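Local coordinates for phosphoglycolate phosphatase (PDB 1L6R), which catalyses the magnesium-dependent dephosphorylation of 2-phosphoglycolate to glycolate and, less efficiently, releases phosphate from inorganic pyrophosphate, at residues Gly38-Leu43 / Gly60-Val65; Leu7-Val12 / Ser42-Asn47; Leu173-Ser178 / Gly218-His223. The protein carries 1 engineered substitution. All blocks are in the same frame, centred on the assembly; numbering follows the deposited sequence. Where two conformers were deposited one is given.

Overall arrangement
All three contacts are buried and all reach the same mixed sheet. Contact 2 lies nearest the chain centre and is a regular pairing of two parallel strands, held by backbone hydrogen bonds. Contact 1 shares Ser42 and Leu43 with it and covers the other edge of strand 40-44 with the loop that follows helix 49-60; a serine hydrogen bond and aliphatic packing carry it. Contact 3 sets helix 215-223 against strand 172-175, the neighbour of strand 7-11; its helix-strand packing is purely apolar. Leu39 of contact 1 touches Phe221 of contact 3. The end of strand 7-11 and the turn just after strand 172-175 bring Asp11 and Asp177 to one calcium ion, so both lead into the metal site.

Contact 1: residues Gly38-Leu43 / Gly60-Val65; sequences GLTVSL and GINGPV
Ser42 makes the clear hydrogen bond of this contact. Ser42 OG stands anti to the backbone N (chi1 175°) and donates to Pro64 O at 2.7 Å. The hydroxyl approaches from above the carbonyl plane, about 40° out of it. Ser42 CA also makes a CA-H...O contact with Pro64 O, so one carbonyl meets both the side chain and the backbone of this serine. Further along, Val65 CA sits 3.4 Å from Leu43 O in a second such contact.

The apolar part is carried by Leu43 and Ile61, which cross at about a right angle. Leu43 CD1 touches Ile61 CG1 at 3.6 Å. Ile61 CG2, the other branch, lies 3.1 Å from Val41 O. Val65 CG1 packs on Leu43 CB at 3.9 Å. Helix 49-60 covers this side through Leu55 and Val52.

Gly63 comes so close to the strand that a CB on it would clash with Val41 O and Thr40 CG2. Lys56 ties the loop back to its helix through Ile61 O and Gly63 O. The arrangement is a beta-alpha-beta crossover, in which strand 40-44, helix 49-60 and strand 65-67 follow one another in the Rossmann-like core of HAD hydrolases.

Contact 2: residues Leu7-Val12 / Ser42-Asn47; sequences LAAIDV and SLLSGN. With CA (calcium ion), chain C.
Strands 7-11 and 42-44 run side by side in parallel, their directions 26° apart, and their side chains alternate between two faces of the sheet. Ala9, Asp11, Ser42 and Leu44 share one face. There Leu44 CD1 reaches back to Ala9 CB at 4.1 Å, on the face covered by helix 154-164, where Val158 touches Ala9 and Ala157 touches Leu44. Ile10 and Leu43 point to the other face, and their closest side-chain atoms are Ile10 CB and Leu43 CD2. Val12, just past the strand, crosses Leu43 obliquely. Val12 CG2, anti to the carbonyl carbon, lies 3.6 Å from Leu43 CB, and Leu55 of helix 49-60 also touches both residues.

Four backbone hydrogen bonds fix this register. Ser42 N donates to Ala8 O and Ile10 N to Ser42 O, both nearly along the C=O axis. Leu44 N reaches Ile10 O from above the carbonyl plane at 2.8 Å. Val12 N to Leu44 O is the straightest, at 176°.

Asp11 extends with CG anti to the backbone N (chi1 168°). Asp11 OD2 binds the calcium ion at 2.4 Å, while Asp11 OD1 caps Gly14 N and takes a weak bond from a metal-bound water. The ion would probably hold this carboxylate ionised. Ser45 OG accepts from Asn47 N in an ST turn and also bonds Asp13. Asp11 is the nucleophile, placed at the C-terminal end of its strand in the characteristic HAD phosphatase site.

Contact 3: residues Leu173-Ser178 / Gly218-His223; sequences LVIGDS and GQIFKH. With CA (calcium ion), chain D; CA (calcium ion), chain C.
A helix packed against a face of the mixed sheet, in its parallel part, forms this contact in the alpha/beta core of a HAD hydrolase. Helix 218-223 runs nearly antiparallel to strand 173-175, at 162°, with the axes 11.2 Å apart. Side chains alone bridge that gap.

Ile175 and Ile220 meet tip to tip. Ile220 CG2, anti to its backbone N, touches Ile175 CD1 at 4.0 Å and Leu173 CD2 at the same distance. Ile220 CD1 reaches Ile175 CG2 at 4.1 Å. The Phe221 ring has Leu173 CD2 at its edge, and Phe221 CE1 lies 4.1 Å from Ile175 CD1. An alanine at Ile220 would remove CG1, CG2 and CD1, and with them the contacts to Leu173 and Ile175, and would probably loosen the fit of the helix there.

Past the strand the chemistry changes. Asp177 turns its carboxylate into the crowded position between backbone N and carbonyl carbon (chi1 70°). Asp177 OD1 binds one calcium ion and Asp177 OD2 another, each at 2.4 Å. Asp11, Asn180 and Asp181 also bind the first ion, and Gly14 O the second. With a metal on each oxygen, Asp177 is likely to stay ionised, while the helix contact just before it, on strand 173-175, depends on van der Waals packing.

Contact 1: residues Gly38-Leu43 / Gly60-Val65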
# COMPACT_ATOMS: atom_id res chain seq x y z
N GLY A 38 -6.10 17.91 22.62
CA GLY A 38 -5.28 18.26 21.48
C GLY A 38 -5.14 17.30 20.31
O GLY A 38 -4.51 17.65 19.31
N LEU A 39 -5.72 16.11 20.41
CA LEU A 39 -5.62 15.14 19.32
C LEU A 39 -6.53 15.48 18.16
O LEU A 39 -7.67 15.92 18.36
CB LEU A 39 -5.99 13.74 19.83
CG LEU A 39 -5.94 12.59 18.81
CD1 LEU A 39 -4.50 12.30 18.41
CD2 LEU A 39 -6.58 11.34 19.41
N THR A 40 -6.03 15.32 16.93
CA THR A 40 -6.86 15.54 15.75
C THR A 40 -7.33 14.14 15.36
O THR A 40 -6.54 13.20 15.27
CB THR A 40 -6.06 16.13 14.57
OG1 THR A 40 -5.63 17.45 14.90
CG2 THR A 40 -6.94 16.18 13.31
N VAL A 41 -8.64 14.00 15.15
CA VAL A 41 -9.19 12.71 14.78
C VAL A 41 -9.82 12.76 13.39
O VAL A 41 -10.50 13.72 13.03
CB VAL A 41 -10.27 12.26 15.80
CG1 VAL A 41 -10.95 10.97 15.33
CG2 VAL A 41 -9.60 12.03 17.16
N SER A 42 -9.56 11.71 12.60
CA SER A 42 -10.13 11.58 11.26
C SER A 42 -10.84 10.23 11.22
O SER A 42 -10.32 9.24 11.75
CB SER A 42 -9.04 11.61 10.19
OG SER A 42 -9.59 11.36 8.89
N LEU A 43 -12.03 10.19 10.63
CA LEU A 43 -12.79 8.95 10.51
C LEU A 43 -12.68 8.43 9.08
O LEU A 43 -12.76 9.21 8.13
CB LEU A 43 -14.27 9.17 10.84
CG LEU A 43 -14.61 9.68 12.24
CD1 LEU A 43 -16.13 9.68 12.41
CD2 LEU A 43 -13.96 8.80 13.28
N GLY A 60 -18.72 15.04 16.68
CA GLY A 60 -17.80 16.11 17.03
C GLY A 60 -16.37 15.76 16.65
O GLY A 60 -15.46 15.81 17.48
N ILE A 61 -16.17 15.41 15.38
CA ILE A 61 -14.85 15.05 14.87
C ILE A 61 -14.16 16.31 14.36
O ILE A 61 -14.71 17.03 13.53
CB ILE A 61 -15.00 14.03 13.74
CG1 ILE A 61 -15.79 12.81 14.24
CG2 ILE A 61 -13.63 13.63 13.20
CD1 ILE A 61 -15.17 12.09 15.45
N ASN A 62 -12.94 16.57 14.83
CA ASN A 62 -12.23 17.79 14.43
C ASN A 62 -11.35 17.73 13.20
O ASN A 62 -10.81 18.76 12.77
CB ASN A 62 -11.45 18.37 15.63
CG ASN A 62 -10.36 17.44 16.15
OD1 ASN A 62 -9.79 17.68 17.21
ND2 ASN A 62 -10.07 16.39 15.40
N GLY A 63 -11.20 16.55 12.61
CA GLY A 63 -10.39 16.45 11.41
C GLY A 63 -11.24 16.07 10.21
O GLY A 63 -12.46 15.96 10.32
N PRO A 64 -10.62 15.89 9.04
CA PRO A 64 -11.39 15.52 7.85
C PRO A 64 -11.95 14.12 8.03
O PRO A 64 -11.43 13.34 8.84
CB PRO A 64 -10.33 15.55 6.73
CG PRO A 64 -9.25 16.45 7.27
CD PRO A 64 -9.19 16.06 8.72
N VAL A 65 -13.01 13.80 7.30
CA VAL A 65 -13.55 12.45 7.37
C VAL A 65 -13.62 11.94 5.94
O VAL A 65 -13.82 12.72 4.98
CB VAL A 65 -14.95 12.38 8.06
CG1 VAL A 65 -14.81 12.84 9.50
CG2 VAL A 65 -15.99 13.21 7.31

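Contact 2: residues Leu7-Val12 / Ser42-Asn47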
# COMPACT_ATOMS: atom_id res chain seq x y z
N LEU A 7 -2.29 12.88 15.40
CA LEU A 7 -3.51 12.58 14.67
C LEU A 7 -3.80 11.09 14.70
O LEU A 7 -2.88 10.27 14.62
CB LEU A 7 -3.35 13.05 13.21
CG LEU A 7 -4.56 12.88 12.27
CD1 LEU A 7 -4.52 13.97 11.22
CD2 LEU A 7 -4.54 11.49 11.63
N ALA A 8 -5.08 10.75 14.85
CA ALA A 8 -5.52 9.36 14.85
C ALA A 8 -6.55 9.17 13.74
O ALA A 8 -7.52 9.93 13.63
CB ALA A 8 -6.13 8.98 16.19
N ALA A 9 -6.32 8.16 12.90
CA ALA A 9 -7.23 7.84 11.80
C ALA A 9 -7.90 6.54 12.22
O ALA A 9 -7.23 5.52 12.44
CB ALA A 9 -6.46 7.67 10.50
N ILE A 10 -9.23 6.57 12.31
CA ILE A 10 -9.99 5.43 12.80
C ILE A 10 -11.02 4.86 11.83
O ILE A 10 -11.79 5.60 11.23
CB ILE A 10 -10.74 5.84 14.09
CG1 ILE A 10 -9.78 6.50 15.08
CG2 ILE A 10 -11.41 4.62 14.72
CD1 ILE A 10 -10.45 7.06 16.32
N ASP A 11 -11.02 3.52 11.73
CA ASP A 11 -11.96 2.76 10.91
C ASP A 11 -13.30 2.79 11.66
O ASP A 11 -13.45 2.19 12.73
CB ASP A 11 -11.42 1.33 10.79
CG ASP A 11 -12.42 0.36 10.23
OD1 ASP A 11 -13.46 0.76 9.67
OD2 ASP A 11 -12.12 -0.84 10.36
N VAL A 12 -14.27 3.49 11.09
CA VAL A 12 -15.58 3.64 11.73
C VAL A 12 -16.31 2.34 11.99
O VAL A 12 -16.64 2.01 13.14
CB VAL A 12 -16.51 4.54 10.87
CG1 VAL A 12 -17.93 4.55 11.44
CG2 VAL A 12 -15.96 5.96 10.83
N SER A 42 -9.56 11.71 12.60
CA SER A 42 -10.13 11.58 11.26
C SER A 42 -10.84 10.23 11.22
O SER A 42 -10.32 9.24 11.75
CB SER A 42 -9.04 11.61 10.19
OG SER A 42 -9.59 11.36 8.89
N LEU A 43 -12.03 10.19 10.63
CA LEU A 43 -12.79 8.95 10.51
C LEU A 43 -12.68 8.43 9.08
O LEU A 43 -12.76 9.21 8.13
CB LEU A 43 -14.27 9.17 10.84
CG LEU A 43 -14.61 9.68 12.24
CD1 LEU A 43 -16.13 9.68 12.41
CD2 LEU A 43 -13.96 8.80 13.28
N LEU A 44 -12.51 7.12 8.96
CA LEU A 44 -12.41 6.45 7.67
C LEU A 44 -13.55 5.45 7.58
O LEU A 44 -13.74 4.64 8.49
CB LEU A 44 -11.08 5.69 7.56
CG LEU A 44 -9.81 6.46 7.92
CD1 LEU A 44 -8.59 5.57 7.72
CD2 LEU A 44 -9.71 7.69 7.05
N SER A 45 -14.32 5.50 6.50
CA SER A 45 -15.44 4.58 6.34
C SER A 45 -15.68 4.19 4.89
O SER A 45 -15.25 4.89 3.97
CB SER A 45 -16.72 5.23 6.88
OG SER A 45 -17.86 4.42 6.67
N GLY A 46 -16.35 3.06 4.70
CA GLY A 46 -16.73 2.64 3.37
C GLY A 46 -18.09 3.23 3.01
O GLY A 46 -18.54 3.12 1.87
N ASN A 47 -18.75 3.87 3.97
CA ASN A 47 -20.07 4.45 3.69
C ASN A 47 -19.93 5.77 2.91
O ASN A 47 -18.82 6.29 2.68
CB ASN A 47 -20.86 4.68 4.99
CG ASN A 47 -22.35 4.34 4.84
OD1 ASN A 47 -23.00 4.74 3.86
ND2 ASN A 47 -22.90 3.63 5.82
CA CA C . -11.78 -2.80 9.03
O HOH W 1 -13.20 -1.13 7.51
O HOH W 2 -13.99 -3.92 8.69

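Contact 3: residues Leu173-Ser178 / Gly218-His223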
# COMPACT_ATOMS: atom_id res chain seq x y z
N LEU A 173 -1.46 7.83 14.37
CA LEU A 173 -1.89 6.57 14.95
C LEU A 173 -3.07 6.08 14.12
O LEU A 173 -4.01 6.84 13.87
CB LEU A 173 -2.34 6.77 16.41
CG LEU A 173 -3.12 5.60 17.04
CD1 LEU A 173 -2.20 4.38 17.20
CD2 LEU A 173 -3.68 6.03 18.39
N VAL A 174 -3.01 4.83 13.67
CA VAL A 174 -4.15 4.27 12.94
C VAL A 174 -4.78 3.18 13.80
O VAL A 174 -4.10 2.45 14.52
CB VAL A 174 -3.74 3.68 11.56
CG1 VAL A 174 -3.15 4.78 10.68
CG2 VAL A 174 -2.78 2.52 11.73
N ILE A 175 -6.11 3.10 13.76
CA ILE A 175 -6.86 2.10 14.50
C ILE A 175 -7.74 1.38 13.49
O ILE A 175 -8.54 2.02 12.77
CB ILE A 175 -7.72 2.76 15.61
CG1 ILE A 175 -6.80 3.54 16.56
CG2 ILE A 175 -8.50 1.69 16.37
CD1 ILE A 175 -7.54 4.27 17.66
N GLY A 176 -7.58 0.06 13.42
CA GLY A 176 -8.31 -0.78 12.48
C GLY A 176 -8.55 -2.14 13.10
O GLY A 176 -8.19 -2.35 14.27
N ASP A 177 -9.10 -3.08 12.34
CA ASP A 177 -9.42 -4.38 12.91
C ASP A 177 -9.27 -5.60 12.01
O ASP A 177 -9.27 -6.72 12.51
CB ASP A 177 -10.87 -4.36 13.43
CG ASP A 177 -11.90 -4.31 12.31
OD1 ASP A 177 -11.58 -3.80 11.23
OD2 ASP A 177 -13.05 -4.77 12.49
N SER A 178 -9.12 -5.41 10.70
CA SER A 178 -9.09 -6.55 9.81
C SER A 178 -8.30 -6.31 8.53
O SER A 178 -7.63 -5.29 8.39
CB SER A 178 -10.53 -6.94 9.45
OG SER A 178 -11.19 -5.86 8.83
N GLY A 218 -10.85 4.01 24.20
CA GLY A 218 -10.39 4.61 25.44
C GLY A 218 -9.09 4.00 25.94
O GLY A 218 -8.18 4.73 26.35
N GLN A 219 -8.98 2.68 25.91
CA GLN A 219 -7.74 2.06 26.39
C GLN A 219 -6.55 2.41 25.51
O GLN A 219 -5.44 2.61 26.00
CB GLN A 219 -7.88 0.55 26.50
CG GLN A 219 -6.67 -0.07 27.20
CD GLN A 219 -6.68 -1.58 27.20
OE1 GLN A 219 -6.92 -2.21 26.18
NE2 GLN A 219 -6.40 -2.18 28.36
N ILE A 220 -6.77 2.46 24.20
CA ILE A 220 -5.71 2.80 23.26
C ILE A 220 -5.24 4.23 23.51
O ILE A 220 -4.04 4.48 23.61
CB ILE A 220 -6.20 2.66 21.79
CG1 ILE A 220 -6.36 1.18 21.44
CG2 ILE A 220 -5.24 3.35 20.84
CD1 ILE A 220 -7.12 0.96 20.14
N PHE A 221 -6.18 5.17 23.62
CA PHE A 221 -5.81 6.56 23.86
C PHE A 221 -5.05 6.71 25.18
O PHE A 221 -4.06 7.43 25.25
CB PHE A 221 -7.06 7.45 23.86
CG PHE A 221 -7.65 7.70 22.49
CD1 PHE A 221 -6.95 7.38 21.32
CD2 PHE A 221 -8.91 8.30 22.36
CE1 PHE A 221 -7.48 7.66 20.05
CE2 PHE A 221 -9.46 8.58 21.10
CZ PHE A 221 -8.74 8.26 19.95
N LYS A 222 -5.52 6.01 26.22
CA LYS A 222 -4.84 6.08 27.52
C LYS A 222 -3.43 5.54 27.40
O LYS A 222 -2.48 6.12 27.93
CB LYS A 222 -5.60 5.27 28.56
CG LYS A 222 -6.91 5.89 29.01
CD LYS A 222 -7.62 5.01 30.02
CE LYS A 222 -8.92 5.63 30.48
NZ LYS A 222 -9.83 5.90 29.33
N HIS A 223 -3.28 4.42 26.69
CA HIS A 223 -1.97 3.83 26.52
C HIS A 223 -0.97 4.81 25.90
O HIS A 223 0.19 4.88 26.32
CB HIS A 223 -2.06 2.58 25.64
CG HIS A 223 -0.74 1.93 25.38
ND1 HIS A 223 -0.02 2.14 24.23
CD2 HIS A 223 0.00 1.09 26.15
CE1 HIS A 223 1.11 1.46 24.29
NE2 HIS A 223 1.15 0.81 25.45
CA CA D . -14.73 -4.95 14.18
CA CA C . -11.78 -2.80 9.03
O HOH W 2 -13.99 -3.92 8.69
O HOH W 1 -13.20 -1.13 7.51
O HOH W 3 -16.14 -5.53 12.16
O HOH W 4 -16.79 -3.46 14.33
O HOH W 5 -13.40 -4.91 16.23